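Local coordinates for melanin biosynthesis protein TyrA, putative (Shewanella oneidensis, PDB 2IIZ) that binds heme b and, as a member of the DyP-type (dye-decolorizing) peroxidase family, probably acts as a heme peroxidase, at residues A[11-17]-A[61-65]; A[18-24]-A[135-140]. One frame throughout, in Å; residues are numbered along the deposited sequence.

Interaction 1. Residues A[11-17]-A[61-65]; sequences QLGVCAE and NGFVA
Gln11 meets Val64 through a two-point clasp of side-chain amide on backbone. Val64 N donates to Gln11 OE1 at 2.9 Å, with an N-H...O angle of 163°, and Gln11 NE2 returns a bond of 3.0 Å to Val64 O. That carbonyl oxygen lies close to the amide plane, and both bonds fall within about 22° of the plane of the carbonyl they use. An extended chain beyond CG carries the amide down to the strand; NE2 also donates to Pro302 O. The remaining polar contact is weak: Gly13 N, within the type I turn Gln11-Val14, reaches Gly62 O at 3.1 Å with an angle of only 128°.

Van der Waals contacts make up the rest. The edge of the Phe63 ring faces Gly13 C, with CD2 3.7 Å away, while Val14 CG2 approaches the same CD2 at 4.0 Å, the two side chains crossing at about a right angle. Asn61 turns its amide towards the loop, placing OD1 3.2 Å from Ala16 CB.

The Gln11 amide thus pairs with the Val64 backbone much as a neighbouring strand would, satisfying both the N-H and the C=O of this buried residue, while the rest of the loop adds one weak bond and van der Waals contacts.

Interaction 2. Residues A[18-24]-A[135-140]; sequences GNLHSVY and EERGFR. With EDO (1,2-ethanediol), chain D.
Arg140 and Leu20 meet at the end of an antiparallel beta pairing, strand 21-24 against strand 135-139, in the ferredoxin-like sheet of the N-terminal half of the DyP-type fold. Arg140 N donates to Leu20 O, and the pairing runs on through the hydrogen-bonded pairs Ser22-Gly138 and Tyr24-Glu136. Arg140 has the largest buried area. Its chain bends at chi3 (-71°), which brings the guanidinium beside Gly18 and Asn19, while Arg140 CD packs on Leu20 CD2 at 3.7 Å. Two waters lie at the guanidinium edge: water 2 accepts from Arg140 NE at 3.0 Å and donates to Asn19 O, and water 1 links Gly18 O with the O1 of a bound 1,2-ethanediol. Arg140 NH1 gives that O1 a weak bond.

Tyr24 lies on the face shared with Ser22 and Glu136. Its ring runs back along its own strand, bringing CE2 to 3.7 Å from Gly138 N; Ser22 OG donates to Tyr24 OH at 2.8 Å. Ser22 OG also lies 3.1 Å from Gly138 CA, which has no side chain on this face. Met246 and Met257 pack against the same tyrosine.

On the other face, Val23 CG2 sits over the Arg137 guanidinium. Glu135 OE1 bonds to Leu251 N of the second subunit, while the other carboxylate oxygen, Glu135 OE2, takes two bonds from Arg137 in its guanidinium plane: NH2 at 3.0 Å, nearly along the C-O axis, and NE at 3.3 Å, from above the carboxylate plane.

Overall arrangement
Interactions 1 and 2 follow one another along the chain: segment 11-17 runs directly into segment 18-24, whereas their partners lie on strands 61-67 and 130-139 of the same antiparallel sheet, with strands 21-29 and 103-109 between them. Their centres are 13 Å apart, yet they touch where Asn61 ND2 probably bonds to Asn19 OD1 at 3.3 Å; Asn19 OD1 also receives Arg108 NE, and Asn19 ND2 donates to Ala59 O. Neither contact reaches the heme: the side chains of Glu17 in interaction 1 and Phe139 in interaction 2 each lie about 12 Å from it. The Glu17 side chain and Gly18 each lie about 9 Å from heme-binding Gly153. Only interaction 2 also meets the second subunit.

Interaction 1. Residues A[11-17]-A[61-65]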
loop_
_atom_site.group_PDB
_atom_site.type_symbol
_atom_site.label_atom_id
_atom_site.label_comp_id
_atom_site.label_asym_id
_atom_site.label_seq_id
_atom_site.Cartn_x
_atom_site.Cartn_y
_atom_site.Cartn_z
ATOM N N GLN A 11 8.171 10.635 22.542
ATOM C CA GLN A 11 7.118 10.370 21.576
ATOM C C GLN A 11 6.772 8.904 21.637
ATOM O O GLN A 11 7.648 8.046 21.777
ATOM C CB GLN A 11 7.558 10.757 20.171
ATOM C CG GLN A 11 7.729 12.248 20.019
ATOM C CD GLN A 11 8.052 12.647 18.617
ATOM O OE1 GLN A 11 7.244 12.471 17.717
ATOM N NE2 GLN A 11 9.238 13.193 18.418
ATOM N N LEU A 12 5.482 8.616 21.526
ATOM C CA LEU A 12 4.968 7.304 21.886
ATOM C C LEU A 12 5.287 6.237 20.854
ATOM O O LEU A 12 5.290 5.052 21.179
ATOM C CB LEU A 12 3.459 7.377 22.112
ATOM C CG LEU A 12 2.990 8.328 23.211
ATOM C CD1 LEU A 12 1.480 8.280 23.350
ATOM C CD2 LEU A 12 3.651 7.963 24.540
ATOM N N GLY A 13 5.557 6.643 19.619
ATOM C CA GLY A 13 5.767 5.667 18.537
ATOM C C GLY A 13 7.171 5.091 18.514
ATOM O O GLY A 13 7.449 4.182 17.761
ATOM N N VAL A 14 8.067 5.621 19.344
ATOM C CA VAL A 14 9.469 5.217 19.288
ATOM C C VAL A 14 9.636 3.824 19.820
ATOM O O VAL A 14 10.334 3.000 19.207
ATOM C CB VAL A 14 10.382 6.126 20.115
ATOM C CG1 VAL A 14 11.822 5.614 20.047
ATOM C CG2 VAL A 14 10.327 7.566 19.588
ATOM N N CYS A 15 9.004 3.575 20.970
ATOM C CA CYS A 15 9.063 2.288 21.656
ATOM C C CYS A 15 7.793 1.444 21.477
ATOM O O CYS A 15 7.653 0.398 22.108
ATOM C CB CYS A 15 9.292 2.500 23.141
ATOM S SG CYS A 15 10.848 3.266 23.581
ATOM N N ALA A 16 6.874 1.878 20.628
ATOM C CA ALA A 16 5.584 1.197 20.540
ATOM C C ALA A 16 5.764 -0.269 20.205
ATOM O O ALA A 16 6.695 -0.641 19.485
ATOM C CB ALA A 16 4.694 1.862 19.498
ATOM N N GLU A 17 4.869 -1.095 20.732
ATOM C CA GLU A 17 4.764 -2.486 20.298
ATOM C C GLU A 17 4.353 -2.525 18.821
ATOM O O GLU A 17 3.897 -1.520 18.251
ATOM C CB GLU A 17 3.744 -3.255 21.147
ATOM C CG GLU A 17 4.126 -3.440 22.615
ATOM C CD GLU A 17 5.401 -4.258 22.804
ATOM O OE1 GLU A 17 5.713 -5.077 21.904
ATOM O OE2 GLU A 17 6.091 -4.079 23.849
ATOM N N ASN A 61 0.020 4.928 16.743
ATOM C CA ASN A 61 1.164 5.619 17.326
ATOM C C ASN A 61 2.130 6.029 16.239
ATOM O O ASN A 61 2.021 5.554 15.108
ATOM C CB ASN A 61 1.880 4.741 18.326
ATOM C CG ASN A 61 2.520 3.569 17.674
ATOM O OD1 ASN A 61 3.621 3.674 17.101
ATOM N ND2 ASN A 61 1.841 2.425 17.740
ATOM N N GLY A 62 3.064 6.912 16.602
ATOM C CA GLY A 62 3.855 7.632 15.627
ATOM C C GLY A 62 4.933 8.529 16.221
ATOM O O GLY A 62 4.954 8.801 17.421
ATOM N N PHE A 63 5.835 8.981 15.359
ATOM C CA PHE A 63 6.798 9.973 15.745
ATOM C C PHE A 63 7.257 10.812 14.568
ATOM O O PHE A 63 7.163 10.380 13.426
ATOM C CB PHE A 63 7.975 9.354 16.541
ATOM C CG PHE A 63 8.894 8.472 15.748
ATOM C CD1 PHE A 63 9.809 9.004 14.852
ATOM C CD2 PHE A 63 8.864 7.104 15.917
ATOM C CE1 PHE A 63 10.676 8.168 14.121
ATOM C CE2 PHE A 63 9.717 6.284 15.196
ATOM C CZ PHE A 63 10.621 6.827 14.298
ATOM N N VAL A 64 7.735 12.018 14.879
ATOM C CA VAL A 64 8.481 12.880 13.964
ATOM C C VAL A 64 9.939 12.966 14.408
ATOM O O VAL A 64 10.221 13.294 15.570
ATOM C CB VAL A 64 7.966 14.326 13.953
ATOM C CG1 VAL A 64 8.543 15.093 12.752
ATOM C CG2 VAL A 64 6.455 14.349 13.896
ATOM N N ALA A 65 10.842 12.677 13.468
ATOM C CA ALA A 65 12.286 12.772 13.664
ATOM C C ALA A 65 12.894 13.660 12.602
ATOM O O ALA A 65 12.294 13.887 11.549
ATOM C CB ALA A 65 12.919 11.419 13.604
#

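Interaction 2. Residues A[18-24]-A[135-140]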
loop_
_atom_site.group_PDB
_atom_site.type_symbol
_atom_site.label_atom_id
_atom_site.label_comp_id
_atom_site.label_asym_id
_atom_site.label_seq_id
_atom_site.Cartn_x
_atom_site.Cartn_y
_atom_site.Cartn_z
ATOM N N GLY A 18 4.524 -3.685 18.202
ATOM C CA GLY A 18 4.276 -3.849 16.744
ATOM C C GLY A 18 2.856 -3.548 16.311
ATOM O O GLY A 18 1.955 -3.557 17.154
ATOM N N ASN A 19 2.673 -3.293 15.003
ATOM C CA ASN A 19 1.361 -2.994 14.388
ATOM C C ASN A 19 1.206 -3.639 13.039
ATOM O O ASN A 19 2.194 -3.976 12.389
ATOM C CB ASN A 19 1.164 -1.486 14.155
ATOM C CG ASN A 19 1.071 -0.694 15.452
ATOM O OD1 ASN A 19 2.079 -0.417 16.088
ATOM N ND2 ASN A 19 -0.128 -0.341 15.840
ATOM N N LEU A 20 -0.041 -3.799 12.605
ATOM C CA LEU A 20 -0.296 -4.392 11.299
ATOM C C LEU A 20 0.136 -3.524 10.105
ATOM O O LEU A 20 0.385 -4.057 9.025
ATOM C CB LEU A 20 -1.777 -4.740 11.142
ATOM C CG LEU A 20 -2.337 -5.732 12.169
ATOM C CD1 LEU A 20 -3.865 -5.953 12.010
ATOM C CD2 LEU A 20 -1.616 -7.048 12.078
ATOM N N HIS A 21 0.222 -2.203 10.283
ATOM C CA HIS A 21 0.502 -1.298 9.158
ATOM C C HIS A 21 1.283 -0.065 9.594
ATOM O O HIS A 21 1.315 0.286 10.762
ATOM C CB HIS A 21 -0.776 -0.793 8.521
ATOM C CG HIS A 21 -1.700 -1.851 7.983
ATOM N ND1 HIS A 21 -1.415 -2.592 6.858
ATOM C CD2 HIS A 21 -2.926 -2.259 8.398
ATOM C CE1 HIS A 21 -2.417 -3.422 6.610
ATOM N NE2 HIS A 21 -3.350 -3.242 7.530
ATOM N N SER A 22 1.907 0.589 8.621
ATOM C CA SER A 22 2.710 1.775 8.874
ATOM C C SER A 22 2.908 2.607 7.609
ATOM O O SER A 22 2.806 2.094 6.487
ATOM C CB SER A 22 4.093 1.346 9.361
ATOM O OG SER A 22 4.744 0.664 8.314
ATOM N N VAL A 23 3.212 3.892 7.812
ATOM C CA VAL A 23 3.560 4.821 6.721
ATOM C C VAL A 23 4.858 5.555 7.077
ATOM O O VAL A 23 5.082 5.965 8.240
ATOM C CB VAL A 23 2.465 5.831 6.494
ATOM C CG1 VAL A 23 2.788 6.762 5.330
ATOM C CG2 VAL A 23 1.142 5.104 6.222
ATOM N N TYR A 24 5.698 5.704 6.065
ATOM C CA TYR A 24 7.013 6.294 6.223
ATOM C C TYR A 24 7.158 7.455 5.220
ATOM O O TYR A 24 7.108 7.267 3.990
ATOM C CB TYR A 24 8.102 5.240 5.993
ATOM C CG TYR A 24 7.937 3.939 6.760
ATOM C CD1 TYR A 24 8.069 3.893 8.146
ATOM C CD2 TYR A 24 7.656 2.753 6.097
ATOM C CE1 TYR A 24 7.917 2.682 8.847
ATOM C CE2 TYR A 24 7.505 1.549 6.788
ATOM C CZ TYR A 24 7.637 1.522 8.146
ATOM O OH TYR A 24 7.480 0.328 8.798
ATOM N N GLU A 135 7.672 8.195 -0.008
ATOM C CA GLU A 135 6.614 7.606 0.787
ATOM C C GLU A 135 6.645 6.107 0.581
ATOM O O GLU A 135 6.772 5.635 -0.554
ATOM C CB GLU A 135 5.250 8.142 0.378
ATOM C CG GLU A 135 4.116 7.338 1.011
ATOM C CD GLU A 135 2.732 7.949 0.845
ATOM O OE1 GLU A 135 2.545 8.829 -0.049
ATOM O OE2 GLU A 135 1.836 7.525 1.626
ATOM N N GLU A 136 6.534 5.359 1.673
ATOM C CA GLU A 136 6.423 3.897 1.603
ATOM C C GLU A 136 5.440 3.430 2.666
ATOM O O GLU A 136 5.238 4.121 3.669
ATOM C CB GLU A 136 7.782 3.218 1.819
ATOM C CG GLU A 136 8.876 3.588 0.802
ATOM C CD GLU A 136 8.642 3.034 -0.608
ATOM O OE1 GLU A 136 7.754 2.173 -0.768
ATOM O OE2 GLU A 136 9.356 3.464 -1.553
ATOM N N ARG A 137 4.841 2.260 2.439
ATOM C CA ARG A 137 3.889 1.664 3.380
ATOM C C ARG A 137 4.375 0.291 3.815
ATOM O O ARG A 137 4.669 -0.573 2.982
ATOM C CB ARG A 137 2.478 1.602 2.755
ATOM C CG ARG A 137 1.996 3.017 2.362
ATOM C CD ARG A 137 0.470 3.274 2.363
ATOM N NE ARG A 137 0.239 4.722 2.239
ATOM C CZ ARG A 137 -0.943 5.348 2.270
ATOM N NH1 ARG A 137 -2.090 4.672 2.429
ATOM N NH2 ARG A 137 -0.965 6.682 2.139
ATOM N N GLY A 138 4.463 0.118 5.131
ATOM C CA GLY A 138 4.908 -1.125 5.753
ATOM C C GLY A 138 3.720 -1.996 6.119
ATOM O O GLY A 138 2.585 -1.508 6.306
ATOM N N PHE A 139 3.970 -3.294 6.226
ATOM C CA PHE A 139 2.928 -4.210 6.645
ATOM C C PHE A 139 3.509 -5.405 7.391
ATOM O O PHE A 139 4.574 -5.898 7.026
ATOM C CB PHE A 139 2.141 -4.677 5.440
ATOM C CG PHE A 139 2.962 -5.419 4.424
ATOM C CD1 PHE A 139 3.720 -4.734 3.487
ATOM C CD2 PHE A 139 2.969 -6.806 4.401
ATOM C CE1 PHE A 139 4.480 -5.417 2.540
ATOM C CE2 PHE A 139 3.727 -7.503 3.448
ATOM C CZ PHE A 139 4.480 -6.803 2.520
ATOM N N ARG A 140 2.808 -5.848 8.432
ATOM C CA ARG A 140 3.098 -7.131 9.066
ATOM C C ARG A 140 2.911 -8.267 8.066
ATOM O O ARG A 140 1.902 -8.317 7.372
ATOM C CB ARG A 140 2.176 -7.377 10.251
ATOM C CG ARG A 140 2.455 -8.691 10.976
ATOM C CD ARG A 140 1.634 -8.843 12.249
ATOM N NE ARG A 140 2.090 -7.937 13.301
ATOM C CZ ARG A 140 1.522 -7.809 14.503
ATOM N NH1 ARG A 140 0.459 -8.530 14.830
ATOM N NH2 ARG A 140 2.021 -6.949 15.391
HETATM C C1 EDO D . -1.950 -6.346 16.266
HETATM O O1 EDO D . -0.979 -6.753 17.224
HETATM C C2 EDO D . -3.281 -7.022 16.573
HETATM O O2 EDO D . -4.347 -6.336 15.901
HETATM O O HOH W 1 1.712 -6.340 18.784
HETATM O O HOH W 2 4.138 -5.747 13.289
HETATM O O HOH W 3 0.180 -1.414 4.982
#